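Local coordinates for protein putative cytochrome P450 154A1 (Streptomyces coelicolor, PDB 1ODO) that is a haem protein of the cytochrome P450 superfamily and binds 4-phenyl-1H-imidazole beside its haem, at residues T247-D252 / E286-H291; H291-Y296 / S392-G397; A276-E281 / L366-L371. One frame throughout, in Å; residues are numbered along the deposited sequence.

Contact 1 (T247-D252 / E286-H291). With HEM (protoporphyrin IX containing Fe), chain B.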
loop_
_atom_site.group_PDB
_atom_site.type_symbol
_atom_site.label_atom_id
_atom_site.label_comp_id
_atom_site.label_asym_id
_atom_site.label_seq_id
_atom_site.Cartn_x
_atom_site.Cartn_y
_atom_site.Cartn_z
ATOM N N THR A 247 -2.483 3.328 3.188
ATOM C CA THR A 247 -2.099 4.088 4.381
ATOM C C THR A 247 -3.008 3.739 5.562
ATOM O O THR A 247 -2.568 3.717 6.714
ATOM C CB THR A 247 -2.117 5.617 4.143
ATOM O OG1 THR A 247 -1.198 5.950 3.094
ATOM C CG2 THR A 247 -1.688 6.353 5.407
ATOM N N VAL A 248 -4.274 3.460 5.268
ATOM C CA VAL A 248 -5.238 3.110 6.304
ATOM C C VAL A 248 -4.715 1.939 7.134
ATOM O O VAL A 248 -4.870 1.910 8.353
ATOM C CB VAL A 248 -6.602 2.710 5.689
ATOM C CG1 VAL A 248 -6.404 1.627 4.641
ATOM C CG2 VAL A 248 -7.549 2.222 6.782
ATOM N N ASN A 249 -4.086 0.978 6.465
ATOM C CA ASN A 249 -3.545 -0.190 7.144
ATOM C C ASN A 249 -2.334 0.083 8.016
ATOM O O ASN A 249 -2.113 -0.607 9.013
ATOM C CB ASN A 249 -3.242 -1.278 6.119
ATOM C CG ASN A 249 -4.495 -1.769 5.441
ATOM O OD1 ASN A 249 -5.502 -2.028 6.103
ATOM N ND2 ASN A 249 -4.451 -1.898 4.120
ATOM N N VAL A 250 -1.544 1.083 7.648
ATOM C CA VAL A 250 -0.371 1.410 8.439
ATOM C C VAL A 250 -0.863 2.044 9.737
ATOM O O VAL A 250 -0.342 1.762 10.813
ATOM C CB VAL A 250 0.551 2.398 7.706
ATOM C CG1 VAL A 250 1.813 2.624 8.524
ATOM C CG2 VAL A 250 0.903 1.858 6.325
ATOM N N ILE A 251 -1.876 2.901 9.638
ATOM C CA ILE A 251 -2.420 3.555 10.829
ATOM C C ILE A 251 -3.026 2.475 11.728
ATOM O O ILE A 251 -2.832 2.472 12.943
ATOM C CB ILE A 251 -3.503 4.590 10.447
ATOM C CG1 ILE A 251 -2.857 5.731 9.648
ATOM C CG2 ILE A 251 -4.197 5.117 11.708
ATOM C CD1 ILE A 251 -3.829 6.805 9.169
ATOM N N ASP A 252 -3.758 1.560 11.100
ATOM C CA ASP A 252 -4.415 0.441 11.770
ATOM C C ASP A 252 -3.384 -0.370 12.562
ATOM O O ASP A 252 -3.486 -0.512 13.785
ATOM C CB ASP A 252 -5.078 -0.443 10.696
ATOM C CG ASP A 252 -5.643 -1.758 11.244
ATOM O OD1 ASP A 252 -5.114 -2.299 12.235
ATOM O OD2 ASP A 252 -6.616 -2.270 10.651
ATOM N N GLU A 286 4.553 -5.124 10.200
ATOM C CA GLU A 286 3.231 -5.363 9.622
ATOM C C GLU A 286 2.961 -4.380 8.488
ATOM O O GLU A 286 2.102 -3.505 8.600
ATOM C CB GLU A 286 2.143 -5.231 10.692
ATOM C CG GLU A 286 2.244 -6.264 11.807
ATOM C CD GLU A 286 1.901 -7.678 11.359
ATOM O OE1 GLU A 286 1.732 -7.917 10.142
ATOM O OE2 GLU A 286 1.805 -8.557 12.238
ATOM N N PRO A 287 3.708 -4.507 7.379
ATOM C CA PRO A 287 3.551 -3.625 6.216
ATOM C C PRO A 287 2.154 -3.755 5.609
ATOM O O PRO A 287 1.551 -4.828 5.664
ATOM C CB PRO A 287 4.659 -4.098 5.272
ATOM C CG PRO A 287 4.806 -5.549 5.619
ATOM C CD PRO A 287 4.733 -5.537 7.129
ATOM N N ALA A 288 1.655 -2.666 5.027
ATOM C CA ALA A 288 0.325 -2.647 4.413
ATOM C C ALA A 288 0.161 -3.487 3.149
ATOM O O ALA A 288 -0.945 -3.951 2.852
ATOM C CB ALA A 288 -0.096 -1.197 4.132
ATOM N N VAL A 289 1.245 -3.672 2.400
ATOM C CA VAL A 289 1.207 -4.462 1.169
ATOM C C VAL A 289 2.117 -5.675 1.364
ATOM O O VAL A 289 3.339 -5.542 1.429
ATOM C CB VAL A 289 1.692 -3.627 -0.032
ATOM C CG1 VAL A 289 1.746 -4.487 -1.288
ATOM C CG2 VAL A 289 0.758 -2.442 -0.234
ATOM N N LYS A 290 1.520 -6.859 1.452
ATOM C CA LYS A 290 2.289 -8.086 1.655
ATOM C C LYS A 290 2.999 -8.675 0.443
ATOM O O LYS A 290 4.102 -9.206 0.566
ATOM C CB LYS A 290 1.381 -9.151 2.278
ATOM C CG LYS A 290 0.793 -8.728 3.622
ATOM C CD LYS A 290 -0.250 -9.722 4.122
ATOM C CE LYS A 290 -1.519 -9.658 3.285
ATOM N NZ LYS A 290 -2.556 -10.621 3.768
ATOM N N HIS A 291 2.358 -8.596 -0.719
ATOM C CA HIS A 291 2.929 -9.129 -1.960
ATOM C C HIS A 291 2.641 -8.110 -3.051
ATOM O O HIS A 291 1.569 -7.497 -3.059
ATOM C CB HIS A 291 2.259 -10.456 -2.328
ATOM C CG HIS A 291 2.366 -11.510 -1.270
ATOM N ND1 HIS A 291 3.505 -12.261 -1.076
ATOM C CD2 HIS A 291 1.469 -11.943 -0.353
ATOM C CE1 HIS A 291 3.305 -13.111 -0.084
ATOM N NE2 HIS A 291 2.076 -12.938 0.373
HETATM C CHA HEM B . 4.209 2.066 -5.370
HETATM C CHB HEM B . 1.835 6.156 -4.461
HETATM C CHC HEM B . 1.235 4.796 0.133
HETATM C CHD HEM B . 3.586 0.711 -0.797
HETATM C C1A HEM B . 3.638 3.303 -5.544
HETATM C C2A HEM B . 3.604 4.070 -6.785
HETATM C C3A HEM B . 2.938 5.206 -6.535
HETATM C C4A HEM B . 2.541 5.192 -5.134
HETATM C CMA HEM B . 2.620 6.348 -7.516
HETATM C CAA HEM B . 4.233 3.603 -8.115
HETATM C CBA HEM B . 5.734 3.944 -8.158
HETATM C CGA HEM B . 6.471 3.515 -9.426
HETATM O O1A HEM B . 6.085 2.411 -9.949
HETATM O O2A HEM B . 7.373 4.235 -9.849
HETATM C C1B HEM B . 1.456 6.146 -3.145
HETATM C C2B HEM B . 0.698 7.205 -2.502
HETATM C C3B HEM B . 0.525 6.828 -1.203
HETATM C C4B HEM B . 1.169 5.545 -1.034
HETATM C CMB HEM B . 0.206 8.486 -3.207
HETATM C CAB HEM B . -0.209 7.570 -0.069
HETATM C CBB HEM B . 0.440 8.900 0.345
HETATM C C1C HEM B . 1.840 3.556 0.279
HETATM C C2C HEM B . 1.870 2.797 1.539
HETATM C C3C HEM B . 2.527 1.644 1.278
HETATM C C4C HEM B . 2.906 1.686 -0.119
HETATM C CMC HEM B . 1.228 3.308 2.866
HETATM C CAC HEM B . 2.865 0.437 2.193
HETATM C CBC HEM B . 3.459 0.753 3.570
HETATM C C1D HEM B . 3.961 0.706 -2.112
HETATM C C2D HEM B . 4.665 -0.362 -2.783
HETATM C C3D HEM B . 4.834 0.011 -4.073
HETATM C C4D HEM B . 4.246 1.325 -4.206
HETATM C CMD HEM B . 5.106 -1.677 -2.109
HETATM C CAD HEM B . 5.498 -0.826 -5.178
HETATM C CBD HEM B . 7.014 -1.039 -5.107
HETATM C CGD HEM B . 7.383 -1.942 -6.264
HETATM O O1D HEM B . 7.729 -3.105 -6.023
HETATM O O2D HEM B . 7.266 -1.453 -7.411
HETATM N NA HEM B . 2.992 4.014 -4.560
HETATM N NB HEM B . 1.727 5.137 -2.227
HETATM N NC HEM B . 2.483 2.858 -0.713
HETATM N ND HEM B . 3.699 1.744 -3.001
HETATM FE FE HEM B . 2.745 3.430 -2.624
HETATM O O HOH W 1 -2.969 -2.029 1.711
#
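Asn249 and Ala288 bring the backbones together, their CA atoms 5.3 Å apart where the non-helical segment 286-291 passes the side of the helical segment 247-252. The methyl of Ala288 points at the helix and does most of the touching. It meets Asn249 CB 3.7 Å from its own CB, while Val250 CG2 lies 3.9 Å from that same Ala288 CB on the haem side. Val250 can reach the haem methyl because CG2 sits beside its backbone N, with CG1 anti to that N (chi1 -176°). The haem then closes the apolar patch: its methyl CMC is 3.8 Å from Val250 CG2, and its vinyl carbon CAC is 3.9 Å from Ala288 CB. Thr247 OG1 comes to the same methyl CMC, at 3.6 Å. The polar end of Asn249 splits its duties. ND2 donates to a water at 2.8 Å, and the same water donates to Ala288 O at 3.0 Å; OD1 accepts from Arg141, so both ends of the amide are tied and its rotation is fixed. Helix 247-260, which with helix 229-244 before it corresponds to the long central helix of P450s, is packed against helix 357-374 through Thr247, Val250 and Ile251 and against helix 140-145 through Val248 and Ile251, while segment 286-291 leads from helix 275-285 into strand 292-297.

Contact 2 (H291-Y296 / S392-G397). With HEM (protoporphyrin IX containing Fe), chain B.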
loop_
_atom_site.group_PDB
_atom_site.type_symbol
_atom_site.label_atom_id
_atom_site.label_comp_id
_atom_site.label_asym_id
_atom_site.label_seq_id
_atom_site.Cartn_x
_atom_site.Cartn_y
_atom_site.Cartn_z
ATOM N N HIS A 291 2.358 -8.596 -0.719
ATOM C CA HIS A 291 2.929 -9.129 -1.960
ATOM C C HIS A 291 2.641 -8.110 -3.051
ATOM O O HIS A 291 1.569 -7.497 -3.059
ATOM C CB HIS A 291 2.259 -10.456 -2.328
ATOM C CG HIS A 291 2.366 -11.510 -1.270
ATOM N ND1 HIS A 291 3.505 -12.261 -1.076
ATOM C CD2 HIS A 291 1.469 -11.943 -0.353
ATOM C CE1 HIS A 291 3.305 -13.111 -0.084
ATOM N NE2 HIS A 291 2.076 -12.938 0.373
ATOM N N LEU A 292 3.572 -7.953 -3.986
ATOM C CA LEU A 292 3.382 -6.988 -5.063
ATOM C C LEU A 292 3.373 -7.574 -6.471
ATOM O O LEU A 292 4.411 -7.942 -7.007
ATOM C CB LEU A 292 4.469 -5.902 -4.968
ATOM C CG LEU A 292 4.286 -4.539 -5.659
ATOM C CD1 LEU A 292 4.306 -4.684 -7.179
ATOM C CD2 LEU A 292 2.977 -3.918 -5.192
ATOM N N PRO A 293 2.187 -7.688 -7.080
ATOM C CA PRO A 293 2.105 -8.225 -8.443
ATOM C C PRO A 293 2.340 -7.043 -9.395
ATOM O O PRO A 293 1.769 -5.976 -9.194
ATOM C CB PRO A 293 0.678 -8.752 -8.515
ATOM C CG PRO A 293 -0.070 -7.790 -7.660
ATOM C CD PRO A 293 0.847 -7.560 -6.477
ATOM N N LEU A 294 3.193 -7.196 -10.404
ATOM C CA LEU A 294 3.932 -8.417 -10.682
ATOM C C LEU A 294 5.122 -7.971 -11.538
ATOM O O LEU A 294 5.091 -6.892 -12.132
ATOM C CB LEU A 294 3.044 -9.382 -11.475
ATOM C CG LEU A 294 3.435 -10.857 -11.591
ATOM C CD1 LEU A 294 3.489 -11.484 -10.202
ATOM C CD2 LEU A 294 2.406 -11.585 -12.467
ATOM N N ARG A 295 6.173 -8.781 -11.583
ATOM C CA ARG A 295 7.352 -8.450 -12.375
ATOM C C ARG A 295 7.676 -9.633 -13.273
ATOM O O ARG A 295 7.184 -10.735 -13.041
ATOM C CB ARG A 295 8.537 -8.115 -11.468
ATOM C CG ARG A 295 8.495 -6.685 -10.935
ATOM C CD ARG A 295 9.687 -6.398 -10.029
ATOM N NE ARG A 295 9.845 -4.973 -9.747
ATOM C CZ ARG A 295 9.107 -4.279 -8.884
ATOM N NH1 ARG A 295 8.135 -4.866 -8.194
ATOM N NH2 ARG A 295 9.351 -2.989 -8.704
ATOM N N TYR A 296 8.495 -9.409 -14.293
ATOM C CA TYR A 296 8.858 -10.478 -15.218
ATOM C C TYR A 296 10.338 -10.464 -15.562
ATOM O O TYR A 296 10.972 -9.414 -15.585
ATOM C CB TYR A 296 8.027 -10.347 -16.500
ATOM C CG TYR A 296 6.641 -9.828 -16.211
ATOM C CD1 TYR A 296 6.363 -8.462 -16.264
ATOM C CD2 TYR A 296 5.646 -10.686 -15.741
ATOM C CE1 TYR A 296 5.130 -7.959 -15.842
ATOM C CE2 TYR A 296 4.417 -10.198 -15.316
ATOM C CZ TYR A 296 4.165 -8.838 -15.363
ATOM O OH TYR A 296 2.965 -8.358 -14.888
ATOM N N SER A 392 -7.746 -10.185 2.147
ATOM C CA SER A 392 -6.882 -9.856 1.024
ATOM C C SER A 392 -5.496 -10.475 1.147
ATOM O O SER A 392 -4.914 -10.529 2.234
ATOM C CB SER A 392 -6.741 -8.335 0.909
ATOM O OG SER A 392 -5.908 -7.976 -0.184
ATOM N N LEU A 393 -4.981 -10.942 0.016
ATOM C CA LEU A 393 -3.663 -11.553 -0.039
ATOM C C LEU A 393 -2.655 -10.404 -0.136
ATOM O O LEU A 393 -1.472 -10.567 0.149
ATOM C CB LEU A 393 -3.568 -12.449 -1.277
ATOM C CG LEU A 393 -2.209 -13.025 -1.681
ATOM C CD1 LEU A 393 -1.666 -13.920 -0.574
ATOM C CD2 LEU A 393 -2.374 -13.821 -2.970
ATOM N N ILE A 394 -3.149 -9.231 -0.529
ATOM C CA ILE A 394 -2.304 -8.050 -0.671
ATOM C C ILE A 394 -2.359 -7.119 0.544
ATOM O O ILE A 394 -1.336 -6.866 1.182
ATOM C CB ILE A 394 -2.695 -7.256 -1.944
ATOM C CG1 ILE A 394 -2.554 -8.162 -3.175
ATOM C CG2 ILE A 394 -1.809 -6.022 -2.089
ATOM C CD1 ILE A 394 -2.992 -7.518 -4.472
ATOM N N SER A 395 -3.547 -6.612 0.865
ATOM C CA SER A 395 -3.705 -5.710 2.009
ATOM C C SER A 395 -3.550 -6.409 3.354
ATOM O O SER A 395 -4.062 -7.509 3.552
ATOM C CB SER A 395 -5.070 -5.021 1.958
ATOM O OG SER A 395 -5.157 -4.166 0.834
ATOM N N ASN A 396 -2.854 -5.748 4.279
ATOM C CA ASN A 396 -2.618 -6.286 5.614
ATOM C C ASN A 396 -3.188 -5.351 6.688
ATOM O O ASN A 396 -2.547 -4.384 7.096
ATOM C CB ASN A 396 -1.110 -6.489 5.826
ATOM C CG ASN A 396 -0.768 -6.989 7.223
ATOM O OD1 ASN A 396 -1.555 -7.691 7.858
ATOM N ND2 ASN A 396 0.431 -6.647 7.696
ATOM N N GLY A 397 -4.404 -5.644 7.131
ATOM C CA GLY A 397 -5.035 -4.824 8.152
ATOM C C GLY A 397 -6.149 -5.586 8.844
ATOM O O GLY A 397 -6.422 -6.735 8.500
HETATM C CHA HEM B . 4.209 2.066 -5.370
HETATM C CHB HEM B . 1.835 6.156 -4.461
HETATM C CHC HEM B . 1.235 4.796 0.133
HETATM C CHD HEM B . 3.586 0.711 -0.797
HETATM C C1A HEM B . 3.638 3.303 -5.544
HETATM C C2A HEM B . 3.604 4.070 -6.785
HETATM C C3A HEM B . 2.938 5.206 -6.535
HETATM C C4A HEM B . 2.541 5.192 -5.134
HETATM C CMA HEM B . 2.620 6.348 -7.516
HETATM C CAA HEM B . 4.233 3.603 -8.115
HETATM C CBA HEM B . 5.734 3.944 -8.158
HETATM C CGA HEM B . 6.471 3.515 -9.426
HETATM O O1A HEM B . 6.085 2.411 -9.949
HETATM O O2A HEM B . 7.373 4.235 -9.849
HETATM C C1B HEM B . 1.456 6.146 -3.145
HETATM C C2B HEM B . 0.698 7.205 -2.502
HETATM C C3B HEM B . 0.525 6.828 -1.203
HETATM C C4B HEM B . 1.169 5.545 -1.034
HETATM C CMB HEM B . 0.206 8.486 -3.207
HETATM C CAB HEM B . -0.209 7.570 -0.069
HETATM C CBB HEM B . 0.440 8.900 0.345
HETATM C C1C HEM B . 1.840 3.556 0.279
HETATM C C2C HEM B . 1.870 2.797 1.539
HETATM C C3C HEM B . 2.527 1.644 1.278
HETATM C C4C HEM B . 2.906 1.686 -0.119
HETATM C CMC HEM B . 1.228 3.308 2.866
HETATM C CAC HEM B . 2.865 0.437 2.193
HETATM C CBC HEM B . 3.459 0.753 3.570
HETATM C C1D HEM B . 3.961 0.706 -2.112
HETATM C C2D HEM B . 4.665 -0.362 -2.783
HETATM C C3D HEM B . 4.834 0.011 -4.073
HETATM C C4D HEM B . 4.246 1.325 -4.206
HETATM C CMD HEM B . 5.106 -1.677 -2.109
HETATM C CAD HEM B . 5.498 -0.826 -5.178
HETATM C CBD HEM B . 7.014 -1.039 -5.107
HETATM C CGD HEM B . 7.383 -1.942 -6.264
HETATM O O1D HEM B . 7.729 -3.105 -6.023
HETATM O O2D HEM B . 7.266 -1.453 -7.411
HETATM N NA HEM B . 2.992 4.014 -4.560
HETATM N NB HEM B . 1.727 5.137 -2.227
HETATM N NC HEM B . 2.483 2.858 -0.713
HETATM N ND HEM B . 3.699 1.744 -3.001
HETATM FE FE HEM B . 2.745 3.430 -2.624
#
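An imidazole carbon of His291 presses against a backbone carbonyl: CD2 lies 3.3 Å from Leu393 O, which stands at the ring edge and near its plane. The Leu393 side chain crosses the histidine at about a right angle, with its CD1 3.7 Å from His291 CD2. Ile394 offers two branches: CG2, anti to the backbone N, lies 3.8 Å from His291 O, and CD1 ends the longer arm 4.3 Å from Pro293 CD. The bend at 392-395 is an ST turn and ST motif. Ser392 OG accepts from Ile394 N at 3.1 Å and from Ser395 N at 2.9 Å, and donates to the carbonyl of Phe175, a residue of the 4-phenyl-1H-imidazole pocket. Past the cis peptide before Leu294, Arg295 meets a haem propionate, whose carboxylate lies at the guanidinium edge but is twisted about 55° against it. NH1 donates to O1D at 2.8 Å (142°) and NH2 to O2D at 2.9 Å (157°), two bent bonds that limit the rotation of both groups. The His291 ring is likewise fixed, ND1 bonded to Ser318 and NE2 to Glu20. Leu393 O and His291 O are both buried without a hydrogen-bonding partner in the model. Glu20 would probably favour positive charge on the imidazole, polarising CD2-H and making its in-plane approach to Leu393 O weakly attractive.

Contact 3 (A276-E281 / L366-L371)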
loop_
_atom_site.group_PDB
_atom_site.type_symbol
_atom_site.label_atom_id
_atom_site.label_comp_id
_atom_site.label_asym_id
_atom_site.label_seq_id
_atom_site.Cartn_x
_atom_site.Cartn_y
_atom_site.Cartn_z
ATOM N N ALA A 276 8.129 8.408 14.789
ATOM C CA ALA A 276 8.690 8.000 13.507
ATOM C C ALA A 276 9.287 6.603 13.638
ATOM O O ALA A 276 9.149 5.781 12.737
ATOM C CB ALA A 276 9.756 9.002 13.044
ATOM N N ASP A 277 9.952 6.330 14.756
ATOM C CA ASP A 277 10.548 5.012 14.962
ATOM C C ASP A 277 9.451 3.953 14.994
ATOM O O ASP A 277 9.619 2.850 14.473
ATOM C CB ASP A 277 11.318 4.941 16.282
ATOM C CG ASP A 277 12.569 5.792 16.285
ATOM O OD1 ASP A 277 13.184 5.971 15.210
ATOM O OD2 ASP A 277 12.948 6.264 17.381
ATOM N N VAL A 278 8.331 4.288 15.629
ATOM C CA VAL A 278 7.219 3.353 15.720
ATOM C C VAL A 278 6.643 3.078 14.338
ATOM O O VAL A 278 6.274 1.945 14.026
ATOM C CB VAL A 278 6.107 3.895 16.642
ATOM C CG1 VAL A 278 4.861 3.035 16.527
ATOM C CG2 VAL A 278 6.601 3.902 18.080
ATOM N N VAL A 279 6.569 4.114 13.507
ATOM C CA VAL A 279 6.034 3.949 12.166
ATOM C C VAL A 279 6.967 3.073 11.336
ATOM O O VAL A 279 6.505 2.205 10.597
ATOM C CB VAL A 279 5.817 5.323 11.478
ATOM C CG1 VAL A 279 5.530 5.140 9.990
ATOM C CG2 VAL A 279 4.631 6.033 12.138
ATOM N N GLU A 280 8.276 3.283 11.465
ATOM C CA GLU A 280 9.223 2.478 10.702
ATOM C C GLU A 280 9.183 1.012 11.112
ATOM O O GLU A 280 9.298 0.129 10.268
ATOM C CB GLU A 280 10.648 3.014 10.851
ATOM C CG GLU A 280 10.855 4.347 10.146
ATOM C CD GLU A 280 10.332 4.321 8.721
ATOM O OE1 GLU A 280 9.456 5.145 8.386
ATOM O OE2 GLU A 280 10.791 3.467 7.934
ATOM N N GLU A 281 9.028 0.744 12.404
ATOM C CA GLU A 281 8.978 -0.640 12.852
ATOM C C GLU A 281 7.648 -1.270 12.436
ATOM O O GLU A 281 7.576 -2.476 12.210
ATOM C CB GLU A 281 9.160 -0.737 14.370
ATOM C CG GLU A 281 9.049 -2.164 14.907
ATOM C CD GLU A 281 10.201 -3.072 14.476
ATOM O OE1 GLU A 281 10.895 -2.767 13.478
ATOM O OE2 GLU A 281 10.401 -4.110 15.140
ATOM N N LEU A 366 1.827 11.864 12.244
ATOM C CA LEU A 366 0.967 12.929 12.754
ATOM C C LEU A 366 -0.280 12.355 13.425
ATOM O O LEU A 366 -0.686 12.804 14.502
ATOM C CB LEU A 366 0.548 13.868 11.619
ATOM C CG LEU A 366 1.599 14.874 11.143
ATOM C CD1 LEU A 366 1.040 15.681 9.988
ATOM C CD2 LEU A 366 1.985 15.799 12.297
ATOM N N ALA A 367 -0.889 11.359 12.786
ATOM C CA ALA A 367 -2.085 10.737 13.334
ATOM C C ALA A 367 -1.794 10.132 14.706
ATOM O O ALA A 367 -2.551 10.336 15.653
ATOM C CB ALA A 367 -2.602 9.664 12.381
ATOM N N LEU A 368 -0.688 9.401 14.820
ATOM C CA LEU A 368 -0.332 8.784 16.095
ATOM C C LEU A 368 -0.138 9.810 17.202
ATOM O O LEU A 368 -0.691 9.667 18.291
ATOM C CB LEU A 368 0.945 7.954 15.958
ATOM C CG LEU A 368 0.859 6.696 15.093
ATOM C CD1 LEU A 368 2.222 6.016 15.065
ATOM C CD2 LEU A 368 -0.200 5.752 15.649
ATOM N N GLU A 369 0.650 10.839 16.912
ATOM C CA GLU A 369 0.931 11.897 17.873
ATOM C C GLU A 369 -0.342 12.554 18.387
ATOM O O GLU A 369 -0.525 12.715 19.595
ATOM C CB GLU A 369 1.837 12.954 17.233
ATOM C CG GLU A 369 2.120 14.151 18.124
ATOM C CD GLU A 369 3.121 15.109 17.512
ATOM O OE1 GLU A 369 2.914 15.540 16.359
ATOM O OE2 GLU A 369 4.116 15.435 18.189
ATOM N N SER A 370 -1.224 12.919 17.465
ATOM C CA SER A 370 -2.484 13.562 17.817
ATOM C C SER A 370 -3.418 12.638 18.596
ATOM O O SER A 370 -3.973 13.029 19.622
ATOM C CB SER A 370 -3.179 14.055 16.543
ATOM O OG SER A 370 -4.401 14.711 16.836
ATOM N N LEU A 371 -3.576 11.409 18.114
ATOM C CA LEU A 371 -4.443 10.432 18.760
ATOM C C LEU A 371 -4.048 10.103 20.200
ATOM O O LEU A 371 -4.859 10.234 21.121
ATOM C CB LEU A 371 -4.473 9.140 17.940
ATOM C CG LEU A 371 -5.355 8.018 18.491
ATOM C CD1 LEU A 371 -6.814 8.447 18.444
ATOM C CD2 LEU A 371 -5.151 6.753 17.672
#
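Val279 and Leu368 mark the closest backbone approach of two helical segments, 276-281 and 366-371, with their CA atoms 8.9 Å apart, so side chains alone span the gap. One methyl carries it: Leu368 CD1 reaches Val279 CG2 at 3.8 Å and Val278 CG1 at 4.2 Å, entering between the branches of two consecutive valines. The leucine is nearly straight at its end, with CD1 anti to its own CA (chi2 179°), which makes that methyl the outermost point of the side chain. The two valines have nearly the same chi1 but offer different branches. In Val279 it is CG2, the branch beside the backbone N, whereas Val278 uses CG1, the one anti to it (chi1 170°). A third helix, 247-260, covers the same patch, since Leu258 packs on Val278 while Ala254 and Val255 pack on Leu368; Val279 also rests on Val364 and Thr365, earlier on the helix of Leu368. Buried Glu281 pairs with Arg284 and Arg339, the Glu-Arg-Arg triad of P450s, its ExxR pair on the K helix (275-285) and Arg339 from later in the chain. The backbone N of Asp336 also bonds to Glu281. With two guanidinium groups on one carboxylate, Glu281 is probably ionised. The contact between the two segments is purely apolar, while a Glu280-Arg361 salt bridge joins the same helices farther along.

How the contacts relate
Contacts 1 and 2 adjoin, with centres about 11 Å apart, and share His291. Lys290 joins them, its N 2.9 Å from Ile394 O and its NZ 2.8 Å from Ser392 O, both probable hydrogen bonds. Each touches the haem, contact 1 at methyl and vinyl groups and contact 2 at a propionate; the side chain of Ala288 is about 7 Å from 4-phenyl-1H-imidazole. Contact 3 stands farther out, its centre about 13 Å from that of contact 1 and about 24 Å from that of contact 2, and the Val279 side chain is about 8 Å from the haem. Helix 247-260 and Val364, touched by both Val250 and Val279, connect contacts 1 and 3.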